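Endolysin B (Mycobacterium phage D29, PDB 3HC7) hydrolyses the ester link between mycolic acids and the peptidoglycan-bound arabinogalactan of the mycobacterial host, breaking down its outer membrane so that phage particles escape. Local coordinates at residues A[127-132]-A[240-245]; A[21-26]-A[79-84]; A[116-121]-A[146-151]. One frame throughout, in Å; residues are numbered along the deposited sequence.

How the contacts relate
The three contacts lie around the C-terminal ends of neighbouring strands in the five-stranded parallel sheet of this alpha/beta hydrolase-like, cutinase-related enzyme. Contact 2 comes first along the chain and closes before the other two open. Contacts 1 and 3 interleave, since 127-132 falls between 116-121 and 146-151, and 240-245 follows both. The centres of contacts 1 and 2 are about 12 Å apart, of 2 and 3 about 15 Å, of 1 and 3 about 17 Å. Contacts 2 and 3 sit at the ends of the neighbouring strands 76-81 and 110-116, where Gly80 and Ser82 bond to the Trp116 backbone. Trp116 packs on Leu22 and Tyr242. Contact 2 holds the catalytic Ser82, contact 1 the catalytic His240.

Contact 1 of 3, residues A[127-132]-A[240-245]; sequences HSDEWI and HLYNRY
Asn243 has CG anti to its own backbone N (chi1 169°), and Asp129 has CG between its backbone N and carbonyl carbon (chi1 62°). Bonds run both ways between the two residues. Asn243 N donates to Asp129 OD2 at 2.8 Å, meeting the anti side of the carboxylate. In return Asn243 ND2 gives a bond to Asp129 O at 2.9 Å, approaching nearly along the C=O axis. A longer bond of 3.3 Å runs from Asn243 ND2 to Glu130 O, with the donor above that carbonyl plane. The other end of the amide, OD1, accepts from Tyr245 N and caps the start of helix 245-251.

Trp131 covers the same backbone. Asn243 CB lies over one face of the indole, a CH-pi contact 4.2 Å from the centroid of the Trp131 five-membered ring. At the ring edge, Trp131 CZ3 comes 3.2 Å from Leu241 O. Asp129 OD2 also sits 3.4 Å from Tyr242 CD1. Outside the two segments, Asp129 OD1 bonds to His163 NE2, while Tyr242 OH bonds to His163 N and to Asp166, the inferred catalytic acid.

Each end of the Asn243 amide is thus committed. The loop 127-132 is tied to the chain that runs from the catalytic His240 to helix 245-251, and Tyr242 and His163 connect this join to the inferred acid.

Contact 2 of 3, residues A[21-26]-A[79-84]; sequences GLPADT and AGYSQG
Leu22 and Pro23, in the first turn of helix 22-27, pack against Tyr81 at the end of strand 76-81. The short helix and strand segments approach to 7.8 Å, with their directions 146° apart. The tight part is mainly apolar. Leu22 CD2 sits over the centre of the Tyr81 ring, 4.2 Å from its centroid and 12° off the ring normal, a CH-pi contact. Leu22 CB adds a touch at 3.9 Å to Tyr81 CD2. Pro23 meets the root of the same side chain, with Pro23 CG 3.7 Å from Tyr81 CB. Ser82 CB lies over the opposite face of the ring, offset toward the rim. Deeper in, Pro23 CB rests 3.8 Å from Ala79 O. Trp116 of strand 110-116 touches Leu22, Pro23 and Tyr81 and continues this buried layer.

The looser side is the start of the helix. Gly21 and Asp25 are partly exposed there and bury no area against 79-84. On the inner side, Thr26 OG1 donates to Leu22 O at 2.7 Å. The backbone N of Thr26 reaches the same oxygen from the opposite face of its plane.

No hydrogen bond crosses between the segments. Beyond them, Tyr81 OH bonds to the backbone O of the catalytic His240. The next residue is the catalytic Ser82, in a GxSxG turn with the positive phi and strained backbone of a nucleophile elbow. Van der Waals contacts, mostly carbon on carbon, thus join the helix to the strand end, while the polar tip of Tyr81 links the nucleophile's strand to the histidine loop.

Contact 3 of 3, residues A[116-121]-A[146-151]; sequences WGNPMR and DRLENL
Met120 and Leu148 are joined by one backbone hydrogen bond, the only one between the two segments. Leu148 N donates to Met120 O at 2.9 Å. The bond is nearly straight, 175° at the hydrogen, and lies in the carbonyl plane. The chains come close here, with the CA atoms of Met120 and Arg147 4.1 Å apart.

Two further bonds shape the 116-121 side. Asn118 OD1 accepts from Met120 N in an Asx turn, with the donor above the amide carbonyl plane. Arg121 N bonds to Asn118 O, closing a type I turn from Asn118 to Arg121 that presents Met120 O to the partner chain.

Van der Waals contacts surround the backbone bond. The Met120 chain bends at its last torsion (chi3 69°), which brings CE to 3.3 Å from Asp146 O. Met120 CE also meets Leu148 CD2 at 4.1 Å, the two side chains crossing at about a right angle. On the other branch, Leu148 CD1 lies 3.7 Å from Asn118 ND2. Arg147 CB packs 3.4 Å from Met120 O, and Arg147 CD lies 3.9 Å from Arg121 O.

The charged and polar ends are satisfied outside the segments. Asp146 forms a salt bridge with Lys93 and a hydrogen bond with Gln90, both on helix 83-96. Arg147 NH2 bonds to Gly142 O, Arg121 NH1 to Phe125 O, and Asn118 ND2 to Asp160 OD2.

Met120 O is gripped by a straight bond and lined by carbon atoms of Arg147 and Leu148. One amide-carbonyl bond and van der Waals contacts, many of them carbon against carbonyl oxygen, join the chain leaving strand 110-116 to the loop before strand 157-161. The Asp146 carboxylate ties that loop to helix 83-96, which follows the nucleophile.

Contact 1 of 3, residues A[127-132]-A[240-245]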
loop_
_atom_site.group_PDB
_atom_site.type_symbol
_atom_site.label_atom_id
_atom_site.label_comp_id
_atom_site.label_asym_id
_atom_site.label_seq_id
_atom_site.Cartn_x
_atom_site.Cartn_y
_atom_site.Cartn_z
ATOM N N HIS A 127 9.834 -6.269 8.099
ATOM C CA HIS A 127 9.623 -6.928 9.386
ATOM C C HIS A 127 8.888 -8.237 9.179
ATOM O O HIS A 127 8.061 -8.351 8.274
ATOM C CB HIS A 127 8.807 -6.045 10.339
ATOM C CG HIS A 127 9.472 -4.750 10.687
ATOM N ND1 HIS A 127 9.108 -3.550 10.113
ATOM C CD2 HIS A 127 10.473 -4.466 11.555
ATOM C CE1 HIS A 127 9.858 -2.582 10.609
ATOM N NE2 HIS A 127 10.695 -3.113 11.485
ATOM N N SER A 128 9.186 -9.222 10.022
ATOM C CA SER A 128 8.514 -10.512 9.953
ATOM C C SER A 128 7.134 -10.432 10.590
ATOM O O SER A 128 6.940 -9.705 11.568
ATOM C CB SER A 128 9.345 -11.584 10.667
ATOM O OG SER A 128 8.647 -12.817 10.713
ATOM N N ASP A 129 6.175 -11.169 10.034
ATOM C CA ASP A 129 4.856 -11.281 10.653
ATOM C C ASP A 129 4.730 -12.567 11.470
ATOM O O ASP A 129 3.625 -13.032 11.754
ATOM C CB ASP A 129 3.733 -11.172 9.615
ATOM C CG ASP A 129 3.777 -12.283 8.581
ATOM O OD1 ASP A 129 4.863 -12.840 8.343
ATOM O OD2 ASP A 129 2.719 -12.590 7.997
ATOM N N GLU A 130 5.872 -13.129 11.853
ATOM C CA GLU A 130 5.908 -14.244 12.790
ATOM C C GLU A 130 4.896 -15.299 12.377
ATOM O O GLU A 130 3.940 -15.584 13.097
ATOM C CB GLU A 130 5.628 -13.751 14.215
ATOM C CG GLU A 130 6.619 -12.699 14.706
ATOM C CD GLU A 130 6.214 -12.060 16.025
ATOM O OE1 GLU A 130 5.491 -12.705 16.817
ATOM O OE2 GLU A 130 6.625 -10.905 16.271
ATOM N N TRP A 131 5.118 -15.881 11.206
ATOM C CA TRP A 131 4.143 -16.768 10.600
ATOM C C TRP A 131 4.873 -17.779 9.727
ATOM O O TRP A 131 6.042 -18.078 9.965
ATOM C CB TRP A 131 3.141 -15.940 9.791
ATOM C CG TRP A 131 1.945 -16.689 9.299
ATOM C CD1 TRP A 131 1.227 -17.630 9.975
ATOM C CD2 TRP A 131 1.302 -16.528 8.027
ATOM N NE1 TRP A 131 0.187 -18.081 9.195
ATOM C CE2 TRP A 131 0.211 -17.418 7.996
ATOM C CE3 TRP A 131 1.548 -15.721 6.910
ATOM C CZ2 TRP A 131 -0.634 -17.525 6.888
ATOM C CZ3 TRP A 131 0.711 -15.827 5.812
ATOM C CH2 TRP A 131 -0.367 -16.723 5.809
ATOM N N ILE A 132 4.194 -18.294 8.710
ATOM C CA ILE A 132 4.737 -19.398 7.929
ATOM C C ILE A 132 5.575 -18.942 6.735
ATOM O O ILE A 132 6.073 -19.767 5.965
ATOM C CB ILE A 132 3.616 -20.348 7.453
ATOM C CG1 ILE A 132 2.719 -19.665 6.419
ATOM C CG2 ILE A 132 2.794 -20.830 8.641
ATOM C CD1 ILE A 132 1.631 -20.577 5.865
ATOM N N HIS A 240 1.159 -13.532 -0.297
ATOM C CA HIS A 240 0.648 -12.165 -0.351
ATOM C C HIS A 240 -0.278 -11.880 0.830
ATOM O O HIS A 240 -0.834 -10.790 0.937
ATOM C CB HIS A 240 -0.091 -11.917 -1.670
ATOM C CG HIS A 240 -1.248 -12.841 -1.886
ATOM N ND1 HIS A 240 -2.558 -12.423 -1.823
ATOM C CD2 HIS A 240 -1.290 -14.170 -2.142
ATOM C CE1 HIS A 240 -3.359 -13.449 -2.046
ATOM N NE2 HIS A 240 -2.615 -14.523 -2.240
ATOM N N LEU A 241 -0.450 -12.876 1.697
ATOM C CA LEU A 241 -1.286 -12.754 2.888
ATOM C C LEU A 241 -0.382 -12.648 4.111
ATOM O O LEU A 241 0.769 -13.085 4.075
ATOM C CB LEU A 241 -2.218 -13.972 3.027
ATOM C CG LEU A 241 -3.076 -14.343 1.815
ATOM C CD1 LEU A 241 -3.917 -15.580 2.104
ATOM C CD2 LEU A 241 -3.957 -13.179 1.390
ATOM N N TYR A 242 -0.898 -12.074 5.194
ATOM C CA TYR A 242 -0.086 -11.847 6.390
ATOM C C TYR A 242 -0.810 -12.164 7.691
ATOM O O TYR A 242 -2.024 -12.010 7.797
ATOM C CB TYR A 242 0.430 -10.395 6.422
ATOM C CG TYR A 242 1.430 -10.102 5.327
ATOM C CD1 TYR A 242 2.794 -10.163 5.575
ATOM C CD2 TYR A 242 1.010 -9.794 4.038
ATOM C CE1 TYR A 242 3.710 -9.915 4.581
ATOM C CE2 TYR A 242 1.919 -9.543 3.033
ATOM C CZ TYR A 242 3.266 -9.607 3.310
ATOM O OH TYR A 242 4.178 -9.359 2.315
ATOM N N ASN A 243 -0.041 -12.615 8.678
ATOM C CA ASN A 243 -0.500 -12.690 10.056
ATOM C C ASN A 243 -0.452 -11.291 10.677
ATOM O O ASN A 243 0.595 -10.644 10.676
ATOM C CB ASN A 243 0.395 -13.647 10.841
ATOM C CG ASN A 243 0.148 -13.589 12.338
ATOM O OD1 ASN A 243 -0.968 -13.332 12.786
ATOM N ND2 ASN A 243 1.195 -13.830 13.119
ATOM N N ARG A 244 -1.581 -10.832 11.211
ATOM C CA ARG A 244 -1.720 -9.453 11.686
ATOM C C ARG A 244 -1.279 -9.208 13.127
ATOM O O ARG A 244 -1.216 -8.059 13.569
ATOM C CB ARG A 244 -3.177 -8.999 11.556
ATOM C CG ARG A 244 -4.087 -9.491 12.683
ATOM C CD ARG A 244 -5.522 -9.031 12.469
ATOM N NE ARG A 244 -6.411 -9.483 13.532
ATOM C CZ ARG A 244 -7.087 -10.628 13.508
ATOM N NH1 ARG A 244 -6.983 -11.450 12.466
ATOM N NH2 ARG A 244 -7.876 -10.952 14.527
ATOM N N TYR A 245 -0.993 -10.268 13.869
ATOM C CA TYR A 245 -0.789 -10.121 15.311
ATOM C C TYR A 245 0.438 -9.299 15.738
ATOM O O TYR A 245 0.323 -8.438 16.610
ATOM C CB TYR A 245 -0.891 -11.470 16.030
ATOM C CG TYR A 245 -2.321 -11.962 16.068
ATOM C CD1 TYR A 245 -3.272 -11.305 16.835
ATOM C CD2 TYR A 245 -2.725 -13.053 15.315
ATOM C CE1 TYR A 245 -4.584 -11.731 16.867
ATOM C CE2 TYR A 245 -4.039 -13.489 15.341
ATOM C CZ TYR A 245 -4.964 -12.823 16.119
ATOM O OH TYR A 245 -6.274 -13.249 16.153
#

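Contact 2 of 3, residues A[21-26]-A[79-84]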
loop_
_atom_site.group_PDB
_atom_site.type_symbol
_atom_site.label_atom_id
_atom_site.label_comp_id
_atom_site.label_asym_id
_atom_site.label_seq_id
_atom_site.Cartn_x
_atom_site.Cartn_y
_atom_site.Cartn_z
ATOM N N GLY A 21 -10.594 -8.004 6.425
ATOM C CA GLY A 21 -9.358 -7.646 5.758
ATOM C C GLY A 21 -8.320 -7.151 6.748
ATOM O O GLY A 21 -8.656 -6.603 7.791
ATOM N N LEU A 22 -7.055 -7.329 6.393
ATOM C CA LEU A 22 -5.932 -7.124 7.298
ATOM C C LEU A 22 -5.969 -5.830 8.138
ATOM O O LEU A 22 -5.842 -5.892 9.357
ATOM C CB LEU A 22 -4.621 -7.237 6.509
ATOM C CG LEU A 22 -3.416 -7.855 7.212
ATOM C CD1 LEU A 22 -3.866 -8.964 8.118
ATOM C CD2 LEU A 22 -2.417 -8.369 6.189
ATOM N N PRO A 23 -6.132 -4.656 7.493
ATOM C CA PRO A 23 -6.111 -3.409 8.275
ATOM C C PRO A 23 -7.335 -3.253 9.162
ATOM O O PRO A 23 -7.205 -2.746 10.269
ATOM C CB PRO A 23 -6.113 -2.304 7.207
ATOM C CG PRO A 23 -5.838 -2.970 5.907
ATOM C CD PRO A 23 -6.278 -4.404 6.049
ATOM N N ALA A 24 -8.506 -3.667 8.690
ATOM C CA ALA A 24 -9.708 -3.540 9.506
ATOM C C ALA A 24 -9.695 -4.558 10.640
ATOM O O ALA A 24 -10.079 -4.245 11.770
ATOM C CB ALA A 24 -10.958 -3.685 8.660
ATOM N N ASP A 25 -9.251 -5.776 10.336
ATOM C CA ASP A 25 -9.145 -6.818 11.356
ATOM C C ASP A 25 -8.246 -6.321 12.475
ATOM O O ASP A 25 -8.518 -6.538 13.656
ATOM C CB ASP A 25 -8.540 -8.101 10.781
ATOM C CG ASP A 25 -9.356 -8.684 9.641
ATOM O OD1 ASP A 25 -10.557 -8.348 9.526
ATOM O OD2 ASP A 25 -8.781 -9.483 8.864
ATOM N N THR A 26 -7.163 -5.658 12.085
ATOM C CA THR A 26 -6.192 -5.158 13.040
ATOM C C THR A 26 -6.827 -4.094 13.927
ATOM O O THR A 26 -6.817 -4.223 15.145
ATOM C CB THR A 26 -4.935 -4.607 12.331
ATOM O OG1 THR A 26 -4.319 -5.655 11.570
ATOM C CG2 THR A 26 -3.939 -4.075 13.343
ATOM N N ALA A 79 -2.498 2.398 8.859
ATOM C CA ALA A 79 -2.287 1.005 8.492
ATOM C C ALA A 79 -2.927 0.711 7.147
ATOM O O ALA A 79 -4.125 0.921 6.955
ATOM C CB ALA A 79 -2.856 0.077 9.561
ATOM N N GLY A 80 -2.121 0.211 6.222
ATOM C CA GLY A 80 -2.605 -0.114 4.895
ATOM C C GLY A 80 -2.004 -1.400 4.370
ATOM O O GLY A 80 -0.846 -1.718 4.642
ATOM N N TYR A 81 -2.802 -2.126 3.597
ATOM C CA TYR A 81 -2.410 -3.412 3.030
ATOM C C TYR A 81 -2.503 -3.358 1.510
ATOM O O TYR A 81 -3.511 -2.908 0.963
ATOM C CB TYR A 81 -3.324 -4.502 3.597
ATOM C CG TYR A 81 -3.261 -5.853 2.917
ATOM C CD1 TYR A 81 -2.044 -6.445 2.595
ATOM C CD2 TYR A 81 -4.425 -6.555 2.640
ATOM C CE1 TYR A 81 -1.992 -7.686 1.987
ATOM C CE2 TYR A 81 -4.386 -7.798 2.032
ATOM C CZ TYR A 81 -3.172 -8.357 1.709
ATOM O OH TYR A 81 -3.141 -9.591 1.106
ATOM N N SER A 82 -1.438 -3.805 0.844
ATOM C CA SER A 82 -1.346 -3.878 -0.620
ATOM C C SER A 82 -1.717 -2.559 -1.311
ATOM O O SER A 82 -1.038 -1.565 -1.102
ATOM C CB SER A 82 -2.061 -5.122 -1.202
ATOM O OG SER A 82 -3.422 -4.909 -1.529
ATOM N N GLN A 83 -2.761 -2.521 -2.135
ATOM C CA GLN A 83 -3.152 -1.227 -2.697
ATOM C C GLN A 83 -3.300 -0.202 -1.563
ATOM O O GLN A 83 -2.985 0.984 -1.719
ATOM C CB GLN A 83 -4.445 -1.333 -3.508
ATOM C CG GLN A 83 -4.923 0.008 -4.059
ATOM C CD GLN A 83 -6.181 -0.109 -4.916
ATOM O OE1 GLN A 83 -6.856 0.886 -5.180
ATOM N NE2 GLN A 83 -6.497 -1.323 -5.354
ATOM N N GLY A 84 -3.766 -0.678 -0.412
ATOM C CA GLY A 84 -3.921 0.158 0.765
ATOM C C GLY A 84 -2.596 0.698 1.268
ATOM O O GLY A 84 -2.539 1.799 1.815
#

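Contact 3 of 3, residues A[116-121]-A[146-151]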
loop_
_atom_site.group_PDB
_atom_site.type_symbol
_atom_site.label_atom_id
_atom_site.label_comp_id
_atom_site.label_asym_id
_atom_site.label_seq_id
_atom_site.Cartn_x
_atom_site.Cartn_y
_atom_site.Cartn_z
ATOM N N TRP A 116 1.432 -3.683 5.088
ATOM C CA TRP A 116 1.563 -5.087 4.708
ATOM C C TRP A 116 1.586 -5.110 3.190
ATOM O O TRP A 116 0.816 -4.384 2.561
ATOM C CB TRP A 116 0.364 -5.921 5.165
ATOM C CG TRP A 116 0.054 -5.957 6.643
ATOM C CD1 TRP A 116 0.565 -6.824 7.576
ATOM C CD2 TRP A 116 -0.900 -5.141 7.335
ATOM N NE1 TRP A 116 0.006 -6.572 8.810
ATOM C CE2 TRP A 116 -0.896 -5.547 8.689
ATOM C CE3 TRP A 116 -1.751 -4.105 6.944
ATOM C CZ2 TRP A 116 -1.711 -4.946 9.649
ATOM C CZ3 TRP A 116 -2.558 -3.509 7.900
ATOM C CH2 TRP A 116 -2.530 -3.932 9.237
ATOM N N GLY A 117 2.450 -5.942 2.609
ATOM C CA GLY A 117 2.536 -6.108 1.162
ATOM C C GLY A 117 2.627 -4.804 0.379
ATOM O O GLY A 117 1.786 -4.532 -0.478
ATOM N N ASN A 118 3.676 -4.031 0.652
ATOM C CA ASN A 118 3.801 -2.633 0.220
ATOM C C ASN A 118 4.558 -2.391 -1.106
ATOM O O ASN A 118 5.782 -2.532 -1.171
ATOM C CB ASN A 118 4.472 -1.840 1.358
ATOM C CG ASN A 118 4.510 -0.352 1.097
ATOM O OD1 ASN A 118 3.873 0.142 0.172
ATOM N ND2 ASN A 118 5.262 0.376 1.918
ATOM N N PRO A 119 3.832 -1.997 -2.167
ATOM C CA PRO A 119 4.502 -1.724 -3.445
ATOM C C PRO A 119 5.453 -0.529 -3.389
ATOM O O PRO A 119 6.237 -0.341 -4.318
ATOM C CB PRO A 119 3.340 -1.440 -4.400
ATOM C CG PRO A 119 2.166 -2.131 -3.784
ATOM C CD PRO A 119 2.366 -1.977 -2.299
ATOM N N MET A 120 5.389 0.264 -2.322
ATOM C CA MET A 120 6.321 1.371 -2.141
ATOM C C MET A 120 7.327 1.055 -1.054
ATOM O O MET A 120 7.974 1.961 -0.527
ATOM C CB MET A 120 5.587 2.648 -1.714
ATOM C CG MET A 120 4.759 3.327 -2.786
ATOM S SD MET A 120 3.852 4.727 -2.073
ATOM C CE MET A 120 5.186 5.872 -1.713
ATOM N N ARG A 121 7.447 -0.210 -0.680
ATOM C CA ARG A 121 8.321 -0.549 0.438
ATOM C C ARG A 121 9.764 -0.095 0.201
ATOM O O ARG A 121 10.356 -0.388 -0.835
ATOM C CB ARG A 121 8.274 -2.043 0.752
ATOM C CG ARG A 121 9.062 -2.413 1.996
ATOM C CD ARG A 121 8.911 -3.881 2.341
ATOM N NE ARG A 121 9.575 -4.740 1.363
ATOM C CZ ARG A 121 10.882 -4.992 1.355
ATOM N NH1 ARG A 121 11.678 -4.445 2.266
ATOM N NH2 ARG A 121 11.395 -5.787 0.431
ATOM N N ASP A 146 8.353 5.383 -7.283
ATOM C CA ASP A 146 8.066 6.359 -6.241
ATOM C C ASP A 146 7.859 5.597 -4.932
ATOM O O ASP A 146 6.733 5.292 -4.554
ATOM C CB ASP A 146 6.797 7.132 -6.610
ATOM C CG ASP A 146 6.480 8.251 -5.636
ATOM O OD1 ASP A 146 7.421 8.884 -5.113
ATOM O OD2 ASP A 146 5.279 8.519 -5.421
ATOM N N ARG A 147 8.948 5.265 -4.259
ATOM C CA ARG A 147 8.867 4.435 -3.063
ATOM C C ARG A 147 9.377 5.195 -1.842
ATOM O O ARG A 147 9.973 6.274 -1.960
ATOM C CB ARG A 147 9.650 3.128 -3.251
ATOM C CG ARG A 147 11.154 3.322 -3.423
ATOM C CD ARG A 147 11.902 1.989 -3.481
ATOM N NE ARG A 147 11.502 1.177 -4.633
ATOM C CZ ARG A 147 12.020 1.305 -5.853
ATOM N NH1 ARG A 147 12.964 2.211 -6.072
ATOM N NH2 ARG A 147 11.596 0.531 -6.853
ATOM N N LEU A 148 9.133 4.628 -0.667
ATOM C CA LEU A 148 9.516 5.288 0.572
ATOM C C LEU A 148 11.031 5.287 0.727
ATOM O O LEU A 148 11.715 4.392 0.227
ATOM C CB LEU A 148 8.831 4.612 1.763
ATOM C CG LEU A 148 7.303 4.712 1.704
ATOM C CD1 LEU A 148 6.641 3.711 2.620
ATOM C CD2 LEU A 148 6.840 6.130 2.020
ATOM N N GLU A 149 11.555 6.307 1.398
ATOM C CA GLU A 149 12.989 6.401 1.635
ATOM C C GLU A 149 13.294 7.020 3.001
ATOM O O GLU A 149 12.501 7.798 3.526
ATOM C CB GLU A 149 13.670 7.187 0.513
ATOM C CG GLU A 149 12.894 8.401 0.034
ATOM C CD GLU A 149 13.635 9.188 -1.037
ATOM O OE1 GLU A 149 13.078 10.192 -1.539
ATOM O OE2 GLU A 149 14.773 8.800 -1.378
ATOM N N ASN A 150 14.434 6.646 3.574
ATOM C CA ASN A 150 14.935 7.281 4.793
ATOM C C ASN A 150 13.938 7.281 5.938
ATOM O O ASN A 150 13.894 8.222 6.720
ATOM C CB ASN A 150 15.343 8.721 4.495
ATOM C CG ASN A 150 16.312 8.818 3.346
ATOM O OD1 ASN A 150 16.300 9.788 2.582
ATOM N ND2 ASN A 150 17.162 7.807 3.210
ATOM N N LEU A 151 13.136 6.226 6.034
ATOM C CA LEU A 151 12.099 6.168 7.051
ATOM C C LEU A 151 12.725 6.211 8.436
ATOM O O LEU A 151 12.205 6.854 9.341
ATOM C CB LEU A 151 11.244 4.908 6.889
ATOM C CG LEU A 151 10.298 4.879 5.681
ATOM C CD1 LEU A 151 9.572 3.546 5.588
ATOM C CD2 LEU A 151 9.304 6.030 5.745
#